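Local coordinates for multiple PDZ domain protein (Mus musculus, PDB 4XH7), which is a PDZ scaffold protein whose fourth PDZ domain, captured here, probably binds the C-terminal tails of partner proteins, at residues Val33-Phe36 and Gly41-Ile44; Ile82-Glu87 and Asn94-Leu99. All coordinates share one frame; numbering follows the deposited sequence.

Contact 1. Residues Val33-Phe36 and Gly41-Ile44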
ATOM      1  N   VAL A  33       3.971   0.285  -8.018  1.00 23.22           N
ATOM      2  CA  VAL A  33       2.821   0.146  -8.890  1.00 22.51           C
ATOM      3  C   VAL A  33       2.892   1.243  -9.940  1.00 24.50           C
ATOM      4  O   VAL A  33       3.312   2.356  -9.634  1.00 28.22           O
ATOM      5  CB  VAL A  33       1.509   0.264  -8.063  1.00 23.64           C
ATOM      6  CG1 VAL A  33       0.262   0.262  -8.951  1.00 22.90           C
ATOM      7  CG2 VAL A  33       1.413  -0.895  -7.081  1.00 23.81           C
ATOM      8  N   SER A  34       2.503   0.925 -11.170  1.00 24.35           N
ATOM      9  CA  SER A  34       2.349   1.946 -12.205  1.00 26.98           C
ATOM     10  C   SER A  34       0.937   1.934 -12.744  1.00 25.93           C
ATOM     11  O   SER A  34       0.469   0.910 -13.255  1.00 26.69           O
ATOM     12  CB  SER A  34       3.342   1.709 -13.344  1.00 34.42           C
ATOM     13  OG  SER A  34       4.654   1.956 -12.868  1.00 40.01           O
ATOM     14  N   LYS A  35       0.245   3.051 -12.569  1.00 29.20           N
ATOM     15  CA  LYS A  35      -1.105   3.162 -13.089  1.00 30.09           C
ATOM     16  C   LYS A  35      -1.047   3.199 -14.613  1.00 33.41           C
ATOM     17  O   LYS A  35      -0.024   3.557 -15.187  1.00 33.19           O
ATOM     18  CB  LYS A  35      -1.794   4.395 -12.528  1.00 30.51           C
ATOM     19  CG  LYS A  35      -2.247   4.200 -11.097  1.00 32.51           C
ATOM     20  CD  LYS A  35      -2.331   5.500 -10.327  1.00 43.22           C
ATOM     21  CE  LYS A  35      -3.209   6.495 -11.013  1.00 45.86           C
ATOM     22  NZ  LYS A  35      -3.449   7.665 -10.157  1.00 44.99           N
ATOM     23  N   PHE A  36      -2.137   2.800 -15.257  1.00 28.50           N
ATOM     24  CA  PHE A  36      -2.157   2.660 -16.713  1.00 32.11           C
ATOM     25  C   PHE A  36      -2.357   4.029 -17.397  1.00 37.15           C
ATOM     26  O   PHE A  36      -2.048   4.195 -18.583  1.00 40.46           O
ATOM     27  CB  PHE A  36      -3.263   1.693 -17.131  1.00 32.45           C
ATOM     28  CG  PHE A  36      -3.081   0.274 -16.618  1.00 30.23           C
ATOM     29  CD1 PHE A  36      -1.843  -0.189 -16.181  1.00 31.29           C
ATOM     30  CD2 PHE A  36      -4.161  -0.590 -16.576  1.00 33.37           C
ATOM     31  CE1 PHE A  36      -1.694  -1.499 -15.714  1.00 28.65           C
ATOM     32  CE2 PHE A  36      -4.035  -1.882 -16.127  1.00 27.86           C
ATOM     33  CZ  PHE A  36      -2.787  -2.350 -15.691  1.00 27.80           C
ATOM     34  N   GLY A  41      -7.263   4.296 -11.988  1.00 33.92           N
ATOM     35  CA  GLY A  41      -7.001   3.994 -10.603  1.00 32.03           C
ATOM     36  C   GLY A  41      -6.024   2.849 -10.406  1.00 28.66           C
ATOM     37  O   GLY A  41      -5.279   2.466 -11.290  1.00 30.26           O
ATOM     38  N   LEU A  42      -6.059   2.305  -9.206  1.00 25.28           N
ATOM     39  CA  LEU A  42      -5.137   1.258  -8.805  1.00 21.33           C
ATOM     40  C   LEU A  42      -5.596  -0.169  -9.064  1.00 24.73           C
ATOM     41  O   LEU A  42      -4.798  -1.102  -8.894  1.00 22.57           O
ATOM     42  CB  LEU A  42      -4.859   1.400  -7.298  1.00 22.36           C
ATOM     43  CG  LEU A  42      -4.190   2.719  -6.897  1.00 27.91           C
ATOM     44  CD1 LEU A  42      -4.227   2.923  -5.351  1.00 24.86           C
ATOM     45  CD2 LEU A  42      -2.750   2.751  -7.411  1.00 26.97           C
ATOM     46  N   GLY A  43      -6.859  -0.378  -9.426  1.00 23.88           N
ATOM     47  CA  GLY A  43      -7.324  -1.748  -9.596  1.00 23.17           C
ATOM     48  C   GLY A  43      -7.591  -2.534  -8.319  1.00 22.34           C
ATOM     49  O   GLY A  43      -7.419  -3.764  -8.298  1.00 21.52           O
ATOM     50  N   ILE A  44      -8.002  -1.841  -7.250  1.00 22.27           N
ATOM     51  CA  ILE A  44      -8.339  -2.509  -5.987  1.00 19.61           C
ATOM     52  C   ILE A  44      -9.681  -1.988  -5.469  1.00 24.01           C
ATOM     53  O   ILE A  44     -10.066  -0.855  -5.763  1.00 28.10           O
ATOM     54  CB  ILE A  44      -7.306  -2.267  -4.891  1.00 18.91           C
ATOM     55  CG1 ILE A  44      -7.110  -0.757  -4.655  1.00 20.18           C
ATOM     56  CG2 ILE A  44      -5.989  -2.968  -5.262  1.00 25.11           C
ATOM     57  CD1 ILE A  44      -6.109  -0.472  -3.522  1.00 24.85           C
TER
HETATM   58  O   HOH W   1      -4.737   2.752 -13.870  1.00 33.12           O

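Contact 2. Residues Ile82-Glu87 and Asn94-Leu99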
ATOM      1  N   ILE A  82       3.096   9.379   1.962  1.00 20.83           N
ATOM      2  CA  ILE A  82       1.944   9.940   2.665  1.00 20.03           C
ATOM      3  C   ILE A  82       1.290   8.879   3.563  1.00 21.15           C
ATOM      4  O   ILE A  82       0.919   7.783   3.105  1.00 22.12           O
ATOM      5  CB  ILE A  82       0.903  10.453   1.668  1.00 25.90           C
ATOM      6  CG1 ILE A  82       1.530  11.487   0.714  1.00 27.75           C
ATOM      7  CG2 ILE A  82      -0.333  10.995   2.385  1.00 21.82           C
ATOM      8  CD1 ILE A  82       0.730  11.708  -0.550  1.00 34.81           C
ATOM      9  N   ASN A  83       1.142   9.193   4.834  1.00 23.28           N
ATOM     10  CA  ASN A  83       0.576   8.236   5.778  1.00 21.82           C
ATOM     11  C   ASN A  83      -0.891   7.936   5.522  1.00 21.93           C
ATOM     12  O   ASN A  83      -1.680   8.857   5.271  1.00 21.40           O
ATOM     13  CB  ASN A  83       0.701   8.774   7.209  1.00 24.12           C
ATOM     14  CG  ASN A  83       0.091   7.832   8.214  1.00 23.87           C
ATOM     15  OD1 ASN A  83       0.629   6.761   8.430  1.00 25.45           O
ATOM     16  ND2 ASN A  83      -1.069   8.192   8.792  1.00 21.31           N
ATOM     17  N   LEU A  84      -1.262   6.655   5.615  1.00 19.71           N
ATOM     18  CA  LEU A  84      -2.658   6.284   5.555  1.00 18.63           C
ATOM     19  C   LEU A  84      -3.155   5.660   6.855  1.00 18.31           C
ATOM     20  O   LEU A  84      -4.361   5.669   7.125  1.00 20.80           O
ATOM     21  CB  LEU A  84      -2.899   5.302   4.389  1.00 19.98           C
ATOM     22  CG  LEU A  84      -2.525   5.801   2.998  1.00 17.92           C
ATOM     23  CD1 LEU A  84      -2.620   4.628   1.995  1.00 20.38           C
ATOM     24  CD2 LEU A  84      -3.431   6.933   2.600  1.00 22.14           C
ATOM     25  N   LEU A  85      -2.257   5.068   7.656  1.00 17.66           N
ATOM     26  CA  LEU A  85      -2.690   4.402   8.877  1.00 18.58           C
ATOM     27  C   LEU A  85      -3.361   5.353   9.859  1.00 22.02           C
ATOM     28  O   LEU A  85      -2.818   6.390  10.210  1.00 21.27           O
ATOM     29  CB  LEU A  85      -1.494   3.714   9.553  1.00 20.21           C
ATOM     30  CG  LEU A  85      -1.829   3.012  10.875  1.00 22.05           C
ATOM     31  CD1 LEU A  85      -2.851   1.882  10.633  1.00 21.21           C
ATOM     32  CD2 LEU A  85      -0.557   2.459  11.467  1.00 21.28           C
ATOM     33  N   GLY A  86      -4.577   5.014  10.266  1.00 19.80           N
ATOM     34  CA  GLY A  86      -5.261   5.797  11.280  1.00 20.32           C
ATOM     35  C   GLY A  86      -5.947   7.044  10.752  1.00 20.82           C
ATOM     36  O   GLY A  86      -6.523   7.796  11.552  1.00 24.13           O
ATOM     37  N   GLU A  87      -5.905   7.260   9.435  1.00 17.45           N
ATOM     38  CA  GLU A  87      -6.572   8.396   8.825  1.00 19.60           C
ATOM     39  C   GLU A  87      -8.061   8.109   8.615  1.00 24.67           C
ATOM     40  O   GLU A  87      -8.504   6.960   8.672  1.00 23.66           O
ATOM     41  CB  GLU A  87      -5.901   8.767   7.476  1.00 20.61           C
ATOM     42  CG  GLU A  87      -4.359   9.044   7.532  1.00 21.43           C
ATOM     43  CD  GLU A  87      -3.945  10.304   8.322  1.00 36.13           C
ATOM     44  OE1 GLU A  87      -2.731  10.464   8.614  1.00 31.18           O
ATOM     45  OE2 GLU A  87      -4.810  11.143   8.629  1.00 33.95           O
ATOM     46  N   ASN A  94      -9.252  10.335  -0.776  1.00 24.19           N
ATOM     47  CA  ASN A  94      -8.729  11.484  -1.501  1.00 24.60           C
ATOM     48  C   ASN A  94      -7.242  11.356  -1.784  1.00 29.04           C
ATOM     49  O   ASN A  94      -6.793  11.670  -2.883  1.00 29.16           O
ATOM     50  CB  ASN A  94      -9.006  12.769  -0.749  1.00 26.71           C
ATOM     51  CG  ASN A  94     -10.420  13.257  -0.946  1.00 25.45           C
ATOM     52  OD1 ASN A  94     -11.095  12.854  -1.879  1.00 31.40           O
ATOM     53  ND2 ASN A  94     -10.874  14.123  -0.065  1.00 25.26           N
ATOM     54  N   ILE A  95      -6.482  10.852  -0.818  1.00 22.75           N
ATOM     55  CA  ILE A  95      -5.052  10.648  -1.051  1.00 24.92           C
ATOM     56  C   ILE A  95      -4.838   9.654  -2.215  1.00 29.05           C
ATOM     57  O   ILE A  95      -4.036   9.908  -3.118  1.00 29.38           O
ATOM     58  CB  ILE A  95      -4.338  10.149   0.227  1.00 22.26           C
ATOM     59  CG1 ILE A  95      -4.208  11.290   1.265  1.00 24.38           C
ATOM     60  CG2 ILE A  95      -2.930   9.630  -0.137  1.00 25.86           C
ATOM     61  CD1 ILE A  95      -3.968  10.841   2.732  1.00 22.79           C
ATOM     62  N   LEU A  96      -5.544   8.520  -2.223  1.00 22.44           N
ATOM     63  CA  LEU A  96      -5.372   7.534  -3.294  1.00 23.83           C
ATOM     64  C   LEU A  96      -5.762   8.130  -4.656  1.00 29.41           C
ATOM     65  O   LEU A  96      -5.105   7.884  -5.676  1.00 28.46           O
ATOM     66  CB  LEU A  96      -6.198   6.268  -3.019  1.00 24.33           C
ATOM     67  CG  LEU A  96      -5.754   5.527  -1.752  1.00 22.26           C
ATOM     68  CD1 LEU A  96      -6.734   4.417  -1.431  1.00 25.23           C
ATOM     69  CD2 LEU A  96      -4.343   4.945  -1.899  1.00 22.95           C
ATOM     70  N   LYS A  97      -6.832   8.916  -4.677  1.00 26.26           N
ATOM     71  CA  LYS A  97      -7.298   9.483  -5.962  1.00 25.58           C
ATOM     72  C   LYS A  97      -6.290  10.434  -6.582  1.00 30.64           C
ATOM     73  O   LYS A  97      -6.222  10.566  -7.808  1.00 38.13           O
ATOM     74  CB  LYS A  97      -8.628  10.223  -5.774  1.00 33.94           C
ATOM     75  CG  LYS A  97      -9.819   9.293  -5.668  1.00 37.45           C
ATOM     76  N   GLU A  98      -5.528  11.118  -5.753  1.00 29.04           N
ATOM     77  CA  GLU A  98      -4.615  12.163  -6.201  1.00 28.97           C
ATOM     78  C   GLU A  98      -3.228  11.653  -6.553  1.00 30.03           C
ATOM     79  O   GLU A  98      -2.327  12.444  -6.842  1.00 32.76           O
ATOM     80  CB  GLU A  98      -4.477  13.236  -5.121  1.00 34.51           C
ATOM     81  CG  GLU A  98      -5.747  14.058  -4.896  1.00 42.05           C
ATOM     82  N   LEU A  99      -3.033  10.343  -6.473  1.00 28.26           N
ATOM     83  CA  LEU A  99      -1.722   9.772  -6.759  1.00 28.79           C
ATOM     84  C   LEU A  99      -1.326   9.971  -8.225  1.00 26.68           C
ATOM     85  O   LEU A  99      -2.161   9.874  -9.116  1.00 30.41           O
ATOM     86  CB  LEU A  99      -1.717   8.273  -6.431  1.00 27.94           C
ATOM     87  CG  LEU A  99      -1.712   8.023  -4.925  1.00 26.27           C
ATOM     88  CD1 LEU A  99      -1.949   6.561  -4.684  1.00 29.13           C
ATOM     89  CD2 LEU A  99      -0.375   8.475  -4.328  1.00 25.71           C
TER

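Contact 1. Residues Val33-Phe36 and Gly41-Ile44
Val-33 and Lys-35 meet Leu-42 in a small, largely buried apolar contact, where the end of strand 26-34 and the turn after it face the loop that leads into strand 44-49. No direct hydrogen bond joins the two segments, and together they bury 157 Å². The closest CA pair is Lys-35 and Leu-42, 6.2 Å apart, a gap spanned by side chains and one water. The methyl CD2 of Leu-42 is the shared apolar point: Val-33 CG1 lies 4.2 Å from it, with the two side chains crossing at about a right angle, while Lys-35 CG and CD run past that methyl, each at 4.0 Å from Leu-42 CD2. Val-33 presents CG1 because this branch stands anti to its backbone N (chi1 174°).

The sequence Gly-41, Leu-42, Gly-43, Ile-44 is the GLGF-type signature of PDZ domains, the loop that in relatives receives a ligand's terminal carboxylate with its backbone amides, and a similar role is likely here. Gly-43 suits this turn: at its backbone angles a CB would be pressed against the carbonyl oxygen of Leu-42.

Lys-35 uses its aliphatic part against the loop, bringing CG to 3.5 Å from Gly-41 O. A bend at chi3 (55°) redirects the chain beyond this point, and its NZ is hydrogen-bonded to Leu-99 O, just after helix 89-97. Gly-41 O is also met by water: one molecule donates to it at 2.7 Å from Gly-41 O and accepts from the amide of Phe-36 at 2.9 Å from Phe-36 N, bridging the loop's two sides. Val-33 also touches Pro-63 and Ser-67 of helix 63-67.

Contact 2. Residues Ile82-Glu87 and Asn94-Leu99
Ile-95 packs against both Ile-82 and Leu-84, which reach it from the same side of their segment while Asn-83 between them points away. Here the contact is tight: Ile-82 CG2 comes within 3.7 Å of Ile-95 CD1, and Leu-84 CD2 sits 3.9 Å from Ile-95 CG2 and equally far from its CD1. The side chains of each pair run antiparallel alongside one another, methyl against methyl. Cutting Ile-95 back to an alanine would probably leave Ile-82 CG2 and Leu-84 CD2 facing a gap, and the helix held here mainly by the looser Leu-84 to Leu-96 touch.

Packing slackens at that touch, where Leu-96 CD2 stays 4.3 Å from Leu-84 CD1. The solvent side is at Ile-82, exposed although its CG2 is packed on Ile-95. No hydrogen bond crosses; the polar bonds tie up the 82-87 side instead. Asn-83 ND2 donates to Leu-85 O at 2.9 Å and, within its own amide plane, to Glu-87 OE1, bracing the type II turn from Leu-84 to Glu-87. The arrangement is that of the PDZ fold, where the second and longer helix of the domain, 89-97, lies against the sheet's short edge strand 82-83.

In the fold
From the N terminus, past helix 5-22 and strand 26-34, contact 1 closes a short loop, with four residues between its segments, before strand 44-49. Contact 2 opens after this and closes a second loop, mostly the helix that starts at 89; the two are in series, neither nested nor crossed. Their centres lie about 14 Å apart, yet they touch: the lysine bond ties the turn after strand 26-34 to the residues just beyond helix 89-97, and Leu-42 CD1, 4.0 Å from Leu-96 CD2, joins the loop to that helix. Contact 1 packs the loop against the end of strand 26-34; contact 2 sets helix 89-97 on strand 82-83, the opposite edge of the same sheet.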